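Local coordinates for extracellular ligand-binding receptor (Sphaerobacter thermophilus, PDB 4ZPJ), which probably binds a small solute outside the cell and passes it to an ABC transporter, as in other members of the leucine-binding protein family, at residues A174-A186 and A204-F216. Sequence-based numbering, arbitrary orientation.
With ZN (zinc ion), chain G.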
# COMPACT_ATOMS: atom_id res chain seq x y z
N ALA A 174 -5.17 -4.84 -0.94
CA ALA A 174 -4.97 -6.12 -0.23
C ALA A 174 -3.55 -6.57 -0.56
O ALA A 174 -3.11 -6.38 -1.71
CB ALA A 174 -5.99 -7.14 -0.70
N ASN A 175 -2.82 -7.14 0.38
CA ASN A 175 -1.44 -7.60 0.10
C ASN A 175 -1.34 -8.35 -1.21
O ASN A 175 -2.12 -9.25 -1.47
CB ASN A 175 -0.95 -8.56 1.19
CG ASN A 175 -0.69 -7.85 2.47
OD1 ASN A 175 -0.21 -6.76 2.46
ND2 ASN A 175 -1.09 -8.43 3.55
N GLY A 176 -0.35 -8.00 -1.98
CA GLY A 176 -0.13 -8.56 -3.28
C GLY A 176 -0.75 -7.82 -4.46
O GLY A 176 -0.44 -8.12 -5.64
N GLN A 177 -1.64 -6.88 -4.20
CA GLN A 177 -2.48 -6.31 -5.28
C GLN A 177 -1.67 -5.45 -6.27
O GLN A 177 -2.02 -5.39 -7.42
CB GLN A 177 -3.64 -5.49 -4.66
CG GLN A 177 -4.61 -4.82 -5.62
CD GLN A 177 -5.79 -4.11 -4.96
OE1 GLN A 177 -5.90 -4.13 -3.76
NE2 GLN A 177 -6.67 -3.48 -5.75
N TYR A 178 -0.60 -4.77 -5.82
CA TYR A 178 0.18 -3.98 -6.73
C TYR A 178 1.36 -4.76 -7.33
O TYR A 178 1.87 -4.37 -8.37
CB TYR A 178 0.60 -2.62 -6.11
CG TYR A 178 1.40 -2.70 -4.90
CD1 TYR A 178 2.75 -3.04 -4.97
CD2 TYR A 178 0.84 -2.44 -3.64
CE1 TYR A 178 3.51 -3.17 -3.83
CE2 TYR A 178 1.60 -2.56 -2.51
CZ TYR A 178 2.94 -2.92 -2.62
OH TYR A 178 3.79 -3.03 -1.56
N ASP A 179 1.70 -5.90 -6.74
CA ASP A 179 2.67 -6.81 -7.32
C ASP A 179 2.12 -7.83 -8.33
O ASP A 179 2.84 -8.27 -9.22
CB ASP A 179 3.46 -7.49 -6.19
CG ASP A 179 4.34 -6.49 -5.44
OD1 ASP A 179 4.88 -5.58 -6.15
OD2 ASP A 179 4.46 -6.58 -4.16
N ALA A 180 0.87 -8.23 -8.20
CA ALA A 180 0.35 -9.28 -9.03
C ALA A 180 0.43 -8.92 -10.52
O ALA A 180 0.77 -9.77 -11.31
CB ALA A 180 -1.07 -9.54 -8.65
N PRO A 181 0.18 -7.66 -10.92
CA PRO A 181 0.30 -7.35 -12.39
C PRO A 181 1.70 -7.51 -12.94
O PRO A 181 1.88 -7.71 -14.16
CB PRO A 181 -0.16 -5.87 -12.50
CG PRO A 181 -1.07 -5.72 -11.30
CD PRO A 181 -0.34 -6.48 -10.19
N ALA A 182 2.69 -7.50 -12.05
CA ALA A 182 4.07 -7.74 -12.48
C ALA A 182 4.26 -9.16 -12.91
O ALA A 182 5.16 -9.45 -13.70
CB ALA A 182 5.07 -7.37 -11.37
N ALA A 183 3.39 -10.05 -12.48
CA ALA A 183 3.46 -11.44 -12.89
C ALA A 183 2.91 -11.58 -14.29
O ALA A 183 3.46 -12.32 -15.10
CB ALA A 183 2.66 -12.30 -11.95
N ASP A 184 1.84 -10.85 -14.59
CA ASP A 184 1.39 -10.75 -16.00
C ASP A 184 2.46 -10.18 -16.88
O ASP A 184 2.71 -10.69 -17.94
CB ASP A 184 0.11 -9.90 -16.12
CG ASP A 184 -1.04 -10.54 -15.39
OD1 ASP A 184 -1.58 -11.57 -15.86
OD2 ASP A 184 -1.37 -10.11 -14.28
N TYR A 185 3.08 -9.10 -16.43
CA TYR A 185 4.15 -8.49 -17.20
C TYR A 185 5.29 -9.48 -17.44
O TYR A 185 5.83 -9.53 -18.53
CB TYR A 185 4.69 -7.28 -16.46
CG TYR A 185 5.60 -6.43 -17.30
CD1 TYR A 185 5.08 -5.54 -18.24
CD2 TYR A 185 6.98 -6.53 -17.16
CE1 TYR A 185 5.92 -4.75 -19.00
CE2 TYR A 185 7.82 -5.76 -17.94
CZ TYR A 185 7.28 -4.88 -18.88
OH TYR A 185 8.09 -4.09 -19.65
N ALA A 186 5.64 -10.24 -16.41
CA ALA A 186 6.74 -11.23 -16.50
C ALA A 186 6.46 -12.29 -17.57
O ALA A 186 7.36 -12.69 -18.33
CB ALA A 186 6.94 -11.91 -15.16
N ALA A 204 2.22 -10.99 5.55
CA ALA A 204 2.17 -10.20 4.32
C ALA A 204 3.03 -10.82 3.21
O ALA A 204 2.66 -10.82 2.03
CB ALA A 204 2.59 -8.76 4.58
N GLY A 205 4.14 -11.42 3.65
CA GLY A 205 5.04 -12.17 2.78
C GLY A 205 4.41 -13.40 2.13
O GLY A 205 4.48 -13.58 0.91
N HIS A 206 3.79 -14.24 2.94
CA HIS A 206 3.01 -15.31 2.38
C HIS A 206 1.94 -14.85 1.40
O HIS A 206 1.78 -15.45 0.36
CB HIS A 206 2.39 -16.10 3.49
CG HIS A 206 3.39 -16.93 4.22
ND1 HIS A 206 3.97 -18.04 3.65
CD2 HIS A 206 3.93 -16.80 5.45
CE1 HIS A 206 4.81 -18.58 4.51
NE2 HIS A 206 4.81 -17.83 5.60
N GLU A 207 1.19 -13.80 1.77
CA GLU A 207 0.06 -13.33 0.96
C GLU A 207 0.54 -12.74 -0.34
O GLU A 207 -0.14 -12.90 -1.36
CB GLU A 207 -0.80 -12.33 1.72
CG GLU A 207 -1.49 -12.96 2.96
CD GLU A 207 -2.42 -12.02 3.71
OE1 GLU A 207 -2.57 -10.82 3.32
OE2 GLU A 207 -3.04 -12.50 4.69
N GLU A 208 1.68 -12.03 -0.32
CA GLU A 208 2.32 -11.51 -1.56
C GLU A 208 2.82 -12.62 -2.49
O GLU A 208 2.69 -12.53 -3.73
CB GLU A 208 3.48 -10.64 -1.21
CG GLU A 208 3.11 -9.32 -0.55
CD GLU A 208 3.01 -8.13 -1.53
OE1 GLU A 208 3.42 -8.30 -2.72
OE2 GLU A 208 2.58 -7.03 -1.08
N MSE A 209 3.39 -13.68 -1.91
CA MSE A 209 3.83 -14.83 -2.72
C MSE A 209 2.62 -15.47 -3.39
O MSE A 209 2.64 -15.78 -4.59
CB MSE A 209 4.63 -15.87 -1.91
CG MSE A 209 6.03 -15.31 -1.72
SE MSE A 209 7.31 -16.63 -0.98
CE MSE A 209 6.26 -17.31 0.51
N ALA A 210 1.56 -15.64 -2.62
CA ALA A 210 0.35 -16.29 -3.11
C ALA A 210 -0.33 -15.50 -4.20
O ALA A 210 -0.88 -16.07 -5.12
CB ALA A 210 -0.62 -16.54 -1.96
N ALA A 211 -0.25 -14.17 -4.12
CA ALA A 211 -0.93 -13.34 -5.08
C ALA A 211 -0.13 -13.37 -6.37
O ALA A 211 -0.69 -13.43 -7.46
CB ALA A 211 -1.11 -11.93 -4.54
N PHE A 212 1.20 -13.37 -6.24
CA PHE A 212 2.06 -13.43 -7.39
C PHE A 212 1.92 -14.76 -8.13
O PHE A 212 1.80 -14.78 -9.33
CB PHE A 212 3.51 -13.21 -7.03
CG PHE A 212 4.37 -12.86 -8.22
CD1 PHE A 212 4.88 -13.86 -9.04
CD2 PHE A 212 4.62 -11.53 -8.55
CE1 PHE A 212 5.66 -13.56 -10.14
CE2 PHE A 212 5.42 -11.22 -9.63
CZ PHE A 212 5.93 -12.23 -10.43
N ARG A 213 2.00 -15.85 -7.38
CA ARG A 213 1.81 -17.20 -7.89
C ARG A 213 0.50 -17.33 -8.67
O ARG A 213 0.46 -17.90 -9.78
CB ARG A 213 1.73 -18.17 -6.71
CG ARG A 213 1.30 -19.57 -7.09
CD ARG A 213 1.09 -20.48 -5.88
NE ARG A 213 2.34 -20.85 -5.20
CZ ARG A 213 3.17 -21.82 -5.58
NH1 ARG A 213 4.27 -22.07 -4.87
NH2 ARG A 213 2.91 -22.56 -6.66
N SER A 214 -0.56 -16.87 -8.05
CA SER A 214 -1.90 -16.99 -8.62
C SER A 214 -1.98 -16.36 -10.00
O SER A 214 -2.40 -17.01 -10.93
CB SER A 214 -2.91 -16.34 -7.67
OG SER A 214 -4.17 -16.27 -8.27
N ARG A 215 -1.53 -15.12 -10.15
CA ARG A 215 -1.53 -14.50 -11.48
C ARG A 215 -0.56 -15.14 -12.43
O ARG A 215 -0.82 -15.19 -13.63
CB ARG A 215 -1.12 -13.02 -11.45
CG ARG A 215 -2.01 -12.07 -10.71
CD ARG A 215 -3.39 -11.95 -11.30
NE ARG A 215 -3.40 -11.45 -12.66
CZ ARG A 215 -4.52 -11.14 -13.31
NH1 ARG A 215 -5.68 -11.30 -12.71
NH2 ARG A 215 -4.47 -10.70 -14.57
N PHE A 216 0.60 -15.59 -11.91
CA PHE A 216 1.63 -16.10 -12.82
C PHE A 216 1.11 -17.39 -13.28
O PHE A 216 1.28 -17.74 -14.44
CB PHE A 216 3.02 -16.18 -12.13
CG PHE A 216 4.17 -16.51 -13.05
CD1 PHE A 216 4.54 -15.67 -14.07
CD2 PHE A 216 4.92 -17.66 -12.86
CE1 PHE A 216 5.60 -15.98 -14.92
CE2 PHE A 216 6.00 -17.99 -13.68
CZ PHE A 216 6.35 -17.14 -14.72
ZN ZN G . 5.89 -18.37 7.40
O HOH W 1 1.99 -5.98 1.14
O HOH W 2 1.29 -5.74 -3.63
O HOH W 3 -2.74 -13.63 -15.13
O HOH W 4 4.76 -17.19 8.93
O HOH W 5 7.02 -19.85 6.69
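Arg-215 of helix 204-216 reaches across to Ala-180 and Asp-184 where two helices pack side by side in one lobe of a periplasmic-binding-protein fold. The axes of 180-186 and 204-216 cross at -35° and come within 7.9 Å. Strand 194-200 links the helices in a helix-strand-helix unit, and its Met-195 packs against Phe-212 and Phe-216.

CB of Arg-215 lies beside Ala-180 O and the Ala-183 methyl. CG presses on Ala-180 CB at 3.4 Å. Bends at chi2 and chi3 turn the chain toward Asp-184, and CD passes near OD2. There NE donates to the syn lone pair of OD2 at 2.9 Å in a salt bridge, and NH2 adds weak bonds to both carboxylate oxygens. The carboxylate sits at the guanidinium edge, near CZ, with the two planes 68° apart. NH1 hydrogen-bonds to Ser-422 O, in the C-terminal tail. A leucine in place of Arg-215 would probably leave the Asp-184 carboxylate without its guanidinium partner and the tail carbonyl without this donor.

Further in, Ala-183 CB sits over one face of Phe-212, 3.6 Å from the ring centroid, a CH-pi contact. Gly-176 lies against the Ala-211 methyl; a CB here would clash.

At the other end, Asp-179 OD2 and Glu-208 OE1 are 2.5 Å apart, so one acid probably holds a proton. Ser-284 OG hydrogen-bonds to Asp-179 OD2. His-206 NE2, on helix 204-216, binds a zinc ion with Asp-201. Water 1 bridges Glu-208 OE2 to Asn-175 OD1. Asn-175 ND2 donates to Glu-207 OE1 at 2.8 Å and 166°, arriving from above the carboxylate plane.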